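Local coordinates for hypothetical protein PA0094 (Pseudomonas aeruginosa, PDB 1TU1) that loads the toxin Tse6 onto VgrG1a, working as a homodimer, and is thereby essential for delivery of that toxin to target cells, at residues A[42-47]-A[112-117]; A[79-84]-A[103-108]. All blocks are in the same frame, centred on the assembly; numbering follows the deposited sequence.

Contact 1: residues A[42-47]-A[112-117]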
ATOM      1  N   ILE A  42       3.594  -6.184   2.901  1.00 19.68           N
ATOM      2  CA  ILE A  42       2.733  -6.091   4.083  1.00 19.94           C
ATOM      3  C   ILE A  42       1.346  -5.762   3.614  1.00 19.35           C
ATOM      4  O   ILE A  42       1.143  -4.746   2.901  1.00 18.26           O
ATOM      5  CB  ILE A  42       3.229  -5.023   5.040  1.00 19.93           C
ATOM      6  CG1 ILE A  42       4.721  -5.237   5.354  1.00 20.34           C
ATOM      7  CG2 ILE A  42       2.385  -5.044   6.352  1.00 21.10           C
ATOM      8  CD1 ILE A  42       5.318  -4.110   6.177  1.00 20.85           C
ATOM      9  N   SER A  43       0.403  -6.610   4.006  1.00 18.69           N
ATOM     10  CA  SER A  43      -1.000  -6.483   3.658  1.00 18.69           C
ATOM     11  C   SER A  43      -1.858  -6.585   4.946  1.00 19.18           C
ATOM     12  O   SER A  43      -1.317  -6.803   6.033  1.00 18.27           O
ATOM     13  CB  SER A  43      -1.409  -7.529   2.636  1.00 18.97           C
ATOM     14  OG  SER A  43      -1.213  -8.843   3.123  1.00 18.80           O
ATOM     15  N   ARG A  44      -3.147  -6.277   4.809  1.00 19.00           N
ATOM     16  CA  ARG A  44      -4.111  -6.275   5.916  1.00 19.86           C
ATOM     17  C   ARG A  44      -5.300  -7.149   5.544  1.00 20.82           C
ATOM     18  O   ARG A  44      -5.718  -7.187   4.381  1.00 20.68           O
ATOM     19  CB  ARG A  44      -4.659  -4.871   6.184  1.00 20.33           C
ATOM     20  CG  ARG A  44      -3.650  -3.872   6.680  1.00 20.96           C
ATOM     21  CD  ARG A  44      -2.918  -3.144   5.546  1.00 20.96           C
ATOM     22  NE  ARG A  44      -1.905  -2.264   6.094  1.00 22.54           N
ATOM     23  CZ  ARG A  44      -0.722  -1.984   5.574  1.00 19.58           C
ATOM     24  NH1 ARG A  44      -0.326  -2.540   4.437  1.00 19.99           N
ATOM     25  NH2 ARG A  44       0.070  -1.138   6.248  1.00 20.00           N
ATOM     26  N   ASP A  45      -5.900  -7.802   6.554  1.00 21.97           N
ATOM     27  CA  ASP A  45      -7.064  -8.656   6.326  1.00 21.89           C
ATOM     28  C   ASP A  45      -8.047  -8.403   7.484  1.00 22.02           C
ATOM     29  O   ASP A  45      -7.792  -8.811   8.607  1.00 20.03           O
ATOM     30  CB  ASP A  45      -6.600 -10.112   6.262  1.00 22.72           C
ATOM     31  CG  ASP A  45      -7.729 -11.112   5.911  1.00 23.07           C
ATOM     32  OD1 ASP A  45      -8.918 -10.742   5.866  1.00 23.50           O
ATOM     33  OD2 ASP A  45      -7.473 -12.312   5.660  1.00 23.22           O
ATOM     34  N   ALA A  46      -9.145  -7.710   7.182  1.00 23.24           N
ATOM     35  CA  ALA A  46     -10.150  -7.356   8.179  1.00 24.77           C
ATOM     36  C   ALA A  46     -11.279  -8.408   8.322  1.00 25.12           C
ATOM     37  O   ALA A  46     -12.307  -8.135   8.946  1.00 26.58           O
ATOM     38  CB  ALA A  46     -10.729  -6.000   7.870  1.00 25.01           C
ATOM     39  N   SER A  47     -11.064  -9.595   7.782  1.00 25.34           N
ATOM     40  CA  SER A  47     -12.089 -10.647   7.755  1.00 25.75           C
ATOM     41  C   SER A  47     -12.138 -11.518   9.035  1.00 26.68           C
ATOM     42  O   SER A  47     -12.990 -12.404   9.138  1.00 27.17           O
ATOM     43  CB  SER A  47     -11.889 -11.558   6.540  1.00 24.96           C
ATOM     44  OG  SER A  47     -10.743 -12.390   6.672  1.00 24.00           O
ATOM     45  N   ALA A 112      -7.624  -5.191  11.916  1.00 21.77           N
ATOM     46  CA  ALA A 112      -7.233  -6.044  10.785  1.00 21.46           C
ATOM     47  C   ALA A 112      -5.954  -6.800  11.081  1.00 20.70           C
ATOM     48  O   ALA A 112      -5.016  -6.268  11.722  1.00 21.09           O
ATOM     49  CB  ALA A 112      -7.089  -5.233   9.504  1.00 21.56           C
ATOM     50  N   VAL A 113      -5.952  -8.068  10.676  1.00 19.58           N
ATOM     51  CA  VAL A 113      -4.781  -8.913  10.794  1.00 19.18           C
ATOM     52  C   VAL A 113      -3.689  -8.289   9.908  1.00 18.44           C
ATOM     53  O   VAL A 113      -3.979  -7.910   8.786  1.00 19.18           O
ATOM     54  CB  VAL A 113      -5.086 -10.354  10.361  1.00 18.15           C
ATOM     55  CG1 VAL A 113      -3.836 -11.217  10.300  1.00 18.63           C
ATOM     56  CG2 VAL A 113      -6.113 -11.006  11.330  1.00 20.43           C
ATOM     57  N   LEU A 114      -2.485  -8.137  10.445  1.00 18.19           N
ATOM     58  CA  LEU A 114      -1.335  -7.651   9.672  1.00 17.72           C
ATOM     59  C   LEU A 114      -0.547  -8.857   9.142  1.00 18.76           C
ATOM     60  O   LEU A 114      -0.123  -9.726   9.913  1.00 18.58           O
ATOM     61  CB  LEU A 114      -0.447  -6.769  10.530  1.00 18.81           C
ATOM     62  CG  LEU A 114       0.660  -5.978   9.793  1.00 19.26           C
ATOM     63  CD1 LEU A 114       0.033  -4.889   8.930  1.00 19.61           C
ATOM     64  CD2 LEU A 114       1.629  -5.400  10.778  1.00 21.42           C
ATOM     65  N   ILE A 115      -0.360  -8.896   7.825  1.00 18.71           N
ATOM     66  CA  ILE A 115       0.251 -10.022   7.128  1.00 18.95           C
ATOM     67  C   ILE A 115       1.524  -9.561   6.451  1.00 19.66           C
ATOM     68  O   ILE A 115       1.509  -8.546   5.734  1.00 18.40           O
ATOM     69  CB  ILE A 115      -0.704 -10.580   6.107  1.00 18.73           C
ATOM     70  CG1 ILE A 115      -1.975 -11.069   6.802  1.00 20.03           C
ATOM     71  CG2 ILE A 115      -0.051 -11.767   5.315  1.00 21.20           C
ATOM     72  CD1 ILE A 115      -3.059 -11.568   5.888  1.00 20.47           C
ATOM     73  N   THR A 116       2.633 -10.262   6.694  1.00 19.93           N
ATOM     74  CA  THR A 116       3.874 -10.001   5.921  1.00 20.47           C
ATOM     75  C   THR A 116       4.195 -11.236   5.108  1.00 22.02           C
ATOM     76  O   THR A 116       3.984 -12.379   5.566  1.00 21.66           O
ATOM     77  CB  THR A 116       5.062  -9.647   6.817  1.00 20.25           C
ATOM     78  OG1 THR A 116       5.487 -10.809   7.554  1.00 20.34           O
ATOM     79  CG2 THR A 116       4.687  -8.600   7.867  1.00 20.15           C
ATOM     80  N   THR A 117       4.663 -11.029   3.870  1.00 22.69           N
ATOM     81  CA  THR A 117       4.858 -12.128   2.957  1.00 23.05           C
ATOM     82  C   THR A 117       6.192 -11.930   2.241  1.00 24.21           C
ATOM     83  O   THR A 117       6.376 -10.923   1.549  1.00 23.57           O
ATOM     84  CB  THR A 117       3.735 -12.195   1.938  1.00 23.81           C
ATOM     85  OG1 THR A 117       2.444 -12.314   2.569  1.00 23.01           O
ATOM     86  CG2 THR A 117       3.868 -13.462   1.071  1.00 24.59           C
TER
HETATM   87  O   HOH W   1       1.424  -9.790   2.724  1.00 24.42           O

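Contact 2: residues A[79-84]-A[103-108]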
ATOM      1  N   ILE A  79       3.905 -18.299  17.111  1.00 36.80           N
ATOM      2  CA  ILE A  79       4.839 -17.431  17.786  1.00 36.61           C
ATOM      3  C   ILE A  79       4.158 -16.221  18.396  1.00 35.46           C
ATOM      4  O   ILE A  79       3.009 -15.908  18.109  1.00 35.49           O
ATOM      5  CB  ILE A  79       5.978 -16.994  16.812  1.00 37.16           C
ATOM      6  CG1 ILE A  79       5.442 -16.151  15.661  1.00 38.04           C
ATOM      7  CG2 ILE A  79       6.680 -18.218  16.213  1.00 37.74           C
ATOM      8  CD1 ILE A  79       6.535 -15.664  14.735  1.00 40.27           C
ATOM      9  N   ASN A  80       4.906 -15.545  19.245  1.00 34.79           N
ATOM     10  CA  ASN A  80       4.466 -14.337  19.880  1.00 34.36           C
ATOM     11  C   ASN A  80       5.343 -13.179  19.420  1.00 33.01           C
ATOM     12  O   ASN A  80       6.567 -13.255  19.534  1.00 33.42           O
ATOM     13  CB  ASN A  80       4.598 -14.493  21.390  1.00 35.36           C
ATOM     14  CG  ASN A  80       4.171 -13.259  22.127  1.00 37.58           C
ATOM     15  OD1 ASN A  80       4.882 -12.264  22.140  1.00 39.24           O
ATOM     16  ND2 ASN A  80       2.987 -13.314  22.752  1.00 44.13           N
ATOM     17  N   ILE A  81       4.720 -12.097  18.949  1.00 30.17           N
ATOM     18  CA  ILE A  81       5.450 -10.891  18.557  1.00 28.81           C
ATOM     19  C   ILE A  81       4.987  -9.744  19.421  1.00 27.84           C
ATOM     20  O   ILE A  81       3.889  -9.214  19.226  1.00 26.85           O
ATOM     21  CB  ILE A  81       5.233 -10.604  17.045  1.00 28.41           C
ATOM     22  CG1 ILE A  81       5.876 -11.720  16.220  1.00 29.45           C
ATOM     23  CG2 ILE A  81       5.816  -9.232  16.657  1.00 28.58           C
ATOM     24  CD1 ILE A  81       5.551 -11.682  14.759  1.00 30.14           C
ATOM     25  N   HIS A  82       5.802  -9.387  20.407  1.00 27.52           N
ATOM     26  CA  HIS A  82       5.488  -8.293  21.329  1.00 28.11           C
ATOM     27  C   HIS A  82       4.069  -8.411  21.878  1.00 27.25           C
ATOM     28  O   HIS A  82       3.310  -7.439  21.914  1.00 26.93           O
ATOM     29  CB  HIS A  82       5.664  -6.926  20.669  1.00 28.38           C
ATOM     30  CG  HIS A  82       7.063  -6.652  20.217  1.00 30.76           C
ATOM     31  ND1 HIS A  82       8.042  -6.172  21.066  1.00 33.41           N
ATOM     32  CD2 HIS A  82       7.644  -6.772  19.000  1.00 31.84           C
ATOM     33  CE1 HIS A  82       9.166  -6.011  20.390  1.00 33.96           C
ATOM     34  NE2 HIS A  82       8.953  -6.374  19.135  1.00 32.64           N
ATOM     35  N   GLY A  83       3.729  -9.624  22.287  1.00 27.17           N
ATOM     36  CA  GLY A  83       2.464  -9.918  22.937  1.00 26.50           C
ATOM     37  C   GLY A  83       1.360 -10.254  21.976  1.00 26.37           C
ATOM     38  O   GLY A  83       0.313 -10.699  22.411  1.00 27.13           O
ATOM     39  N   HIS A  84       1.572 -10.017  20.677  1.00 25.35           N
ATOM     40  CA  HIS A  84       0.590 -10.322  19.652  1.00 24.34           C
ATOM     41  C   HIS A  84       0.737 -11.769  19.198  1.00 24.61           C
ATOM     42  O   HIS A  84       1.826 -12.226  18.880  1.00 24.13           O
ATOM     43  CB  HIS A  84       0.753  -9.411  18.434  1.00 24.39           C
ATOM     44  CG  HIS A  84       0.516  -7.965  18.710  1.00 24.31           C
ATOM     45  ND1 HIS A  84       1.210  -7.259  19.675  1.00 23.59           N
ATOM     46  CD2 HIS A  84      -0.368  -7.099  18.165  1.00 24.58           C
ATOM     47  CE1 HIS A  84       0.763  -6.015  19.698  1.00 25.16           C
ATOM     48  NE2 HIS A  84      -0.196  -5.893  18.795  1.00 24.70           N
ATOM     49  N   ARG A 103       7.285 -17.224   2.791  1.00 32.53           N
ATOM     50  CA  ARG A 103       7.309 -17.175   4.241  1.00 31.83           C
ATOM     51  C   ARG A 103       6.345 -16.058   4.649  1.00 30.33           C
ATOM     52  O   ARG A 103       6.650 -14.864   4.469  1.00 30.22           O
ATOM     53  CB  ARG A 103       8.718 -16.920   4.747  1.00 32.20           C
ATOM     54  CG  ARG A 103       9.757 -17.905   4.150  1.00 35.70           C
ATOM     55  CD  ARG A 103      10.996 -18.083   4.988  1.00 37.42           C
ATOM     56  NE  ARG A 103      10.760 -18.885   6.179  1.00 40.30           N
ATOM     57  CZ  ARG A 103      11.691 -19.164   7.088  1.00 44.30           C
ATOM     58  NH1 ARG A 103      12.914 -18.672   6.980  1.00 46.73           N
ATOM     59  NH2 ARG A 103      11.391 -19.899   8.151  1.00 45.86           N
ATOM     60  N   GLN A 104       5.184 -16.468   5.157  1.00 27.82           N
ATOM     61  CA  GLN A 104       4.025 -15.610   5.382  1.00 26.92           C
ATOM     62  C   GLN A 104       3.655 -15.567   6.872  1.00 26.22           C
ATOM     63  O   GLN A 104       3.363 -16.600   7.476  1.00 26.99           O
ATOM     64  CB  GLN A 104       2.858 -16.125   4.552  1.00 26.60           C
ATOM     65  CG  GLN A 104       1.691 -15.175   4.423  1.00 26.76           C
ATOM     66  CD  GLN A 104       0.758 -15.547   3.300  1.00 27.71           C
ATOM     67  OE1 GLN A 104       0.190 -16.641   3.287  1.00 27.83           O
ATOM     68  NE2 GLN A 104       0.612 -14.647   2.329  1.00 26.50           N
ATOM     69  N   VAL A 105       3.726 -14.390   7.479  1.00 24.39           N
ATOM     70  CA  VAL A 105       3.428 -14.228   8.897  1.00 23.12           C
ATOM     71  C   VAL A 105       2.076 -13.512   9.066  1.00 22.66           C
ATOM     72  O   VAL A 105       1.831 -12.451   8.476  1.00 21.02           O
ATOM     73  CB  VAL A 105       4.509 -13.452   9.603  1.00 22.91           C
ATOM     74  CG1 VAL A 105       4.191 -13.288  11.116  1.00 23.30           C
ATOM     75  CG2 VAL A 105       5.897 -14.126   9.420  1.00 24.72           C
ATOM     76  N   PHE A 106       1.196 -14.110   9.855  1.00 21.50           N
ATOM     77  CA  PHE A 106      -0.078 -13.493  10.177  1.00 21.25           C
ATOM     78  C   PHE A 106       0.030 -13.003  11.588  1.00 22.14           C
ATOM     79  O   PHE A 106       0.379 -13.784  12.490  1.00 22.62           O
ATOM     80  CB  PHE A 106      -1.192 -14.516  10.061  1.00 21.36           C
ATOM     81  CG  PHE A 106      -1.350 -15.090   8.702  1.00 22.05           C
ATOM     82  CD1 PHE A 106      -2.323 -14.598   7.849  1.00 21.49           C
ATOM     83  CD2 PHE A 106      -0.534 -16.124   8.259  1.00 23.48           C
ATOM     84  CE1 PHE A 106      -2.503 -15.134   6.577  1.00 23.22           C
ATOM     85  CE2 PHE A 106      -0.708 -16.678   6.973  1.00 24.40           C
ATOM     86  CZ  PHE A 106      -1.687 -16.175   6.130  1.00 23.89           C
ATOM     87  N   ILE A 107      -0.221 -11.706  11.799  1.00 20.84           N
ATOM     88  CA  ILE A 107      -0.118 -11.112  13.121  1.00 20.75           C
ATOM     89  C   ILE A 107      -1.485 -10.595  13.535  1.00 20.26           C
ATOM     90  O   ILE A 107      -2.033  -9.691  12.918  1.00 19.21           O
ATOM     91  CB  ILE A 107       0.904  -9.955  13.170  1.00 20.04           C
ATOM     92  CG1 ILE A 107       2.251 -10.383  12.572  1.00 21.05           C
ATOM     93  CG2 ILE A 107       1.047  -9.439  14.619  1.00 19.32           C
ATOM     94  CD1 ILE A 107       3.260  -9.264  12.496  1.00 22.19           C
ATOM     95  N   GLU A 108      -2.038 -11.188  14.586  1.00 21.28           N
ATOM     96  CA  GLU A 108      -3.332 -10.774  15.095  1.00 20.03           C
ATOM     97  C   GLU A 108      -3.271  -9.312  15.529  1.00 19.85           C
ATOM     98  O   GLU A 108      -2.459  -8.946  16.336  1.00 19.71           O
ATOM     99  CB  GLU A 108      -3.770 -11.609  16.308  1.00 19.96           C
ATOM    100  CG  GLU A 108      -5.242 -11.345  16.596  1.00 19.56           C
ATOM    101  CD  GLU A 108      -5.807 -12.111  17.794  1.00 19.63           C
ATOM    102  OE1 GLU A 108      -5.039 -12.516  18.707  1.00 21.31           O
ATOM    103  OE2 GLU A 108      -7.039 -12.269  17.779  1.00 21.60           O
TER

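Contact 1: residues A[42-47]-A[112-117]
Two neighbouring antiparallel strands of the six-stranded sheet of this DcrB-family protein meet here, the end of strand 38-45 lying beside the start of strand 113-120. Segments 42-47 and 112-117 come from parts of the chain 65 residues apart, and their short axes run at 148°. S43 pairs with I115 and D45 with V113 as hydrogen-bonded pairs. The bonds from S43 N to I115 O (2.8 Å) and from D45 N to V113 O (2.9 Å) both arrive in the carbonyl plane, whereas the two return bonds, from I115 N and V113 N, reach their carbonyls from above that plane. I42 with T116 and R44 with L114 are the non-hydrogen-bonded pairs.

On the face that carries I42, R44 and L114, the side chains of I42 and L114 cross obliquely, and I42 CG2 comes within 3.5 Å of L114 CD1, tighter than usual carbon contact. The same CD1 comes 4.3 Å from R44 NE. R44 bends at chi2 (88°), and its NH2 forms a salt bridge with E10 of the second subunit. I42, R44 and L114 thus border that subunit, whose L8 packs on I42 and R44.

The other face carries S43, D45, V113 and I115, and helix 53-67 packs on the last three. I115 CD1 rests 3.8 Å from D45 CB, while Y56 hydrogen-bonds D45 OD2. D45 OD1 accepts from S47 N, an Asx turn, and also from S47 OG (2.6 Å), both above the carboxylate plane. At the far end a water joins S43 OG (2.8 Å) to T117 OG1 (2.7 Å) and donates a weak bond to I115 O.

Contact 2: residues A[79-84]-A[103-108]
H84, I107 and I81 carry most of this contact, in which a tight beta-hairpin turn packs against strand 98-107 of the same antiparallel sheet. I81 to H84 form a type I' turn joining strand 72-81 to strand 84-95, closed by backbone bonds in both directions between I81 and H84. Strand 84-95 lies between strands 72-81 and 98-107, so I81 reaches I107 and V105 across it, whereas H84, which begins that middle strand, touches I107 and the E108 carbonyl as a neighbour. No hydrogen bond links segments 79-84 and 103-108.

I107 offers two branches. Its CG2, anti to the backbone N, lies 3.8 Å from H84 CB, while CG1, beside the backbone N (chi1 -51°), brings CD1 up to I81 CD1 at 4.0 Å, the two isoleucines crossing at about a right angle. I81 CG1 is likewise beside its backbone N (chi1 -66°), and the CD1 at its end also touches V105 CG1 at 4.2 Å. The apolar cluster continues outside the two segments: P141 of strand 140-141 packs on I81 and H84, and M136 of helix 125-137 packs on V105.

Two side-chain bonds brace the turn, from N80 just before it and from H84 at its end. N80 OD1 accepts from G83 N (2.9 Å), an Asx motif, with the donor above the amide carbonyl plane. H84 ND1 donates to H82 O at 3.1 Å; that oxygen lies 3° from the imidazole plane, although the nitrogen stands well above the plane of the H82 carbonyl. This bond would be expected to limit rotation of the ring and keep its CD2 edge beside segment 103-108, where H84 CD2 meets E108 O in the ring plane at 3.3 Å.

Contacts 1 and 2 share one six-stranded antiparallel sheet, with their centres 11 Å apart. Along the chain, 42-47 comes first, then 79-84, 103-108 and 112-117, so both halves of contact 2 fall between the halves of contact 1. Strands 98-107 and 113-120 follow each other and lie side by side, joining the contacts directly: L114 O to I107 N (2.7 Å) and T116 O to V105 N (2.8 Å) are probable hydrogen bonds. On the face under helix 53-67, I115 CD1 packs on F106 CE1. Contact 1 borders the second subunit, whereas contact 2 lies toward the outer strand 72-81, untouched by that subunit; the sheet thus connects the dimer interface with the hairpin turn.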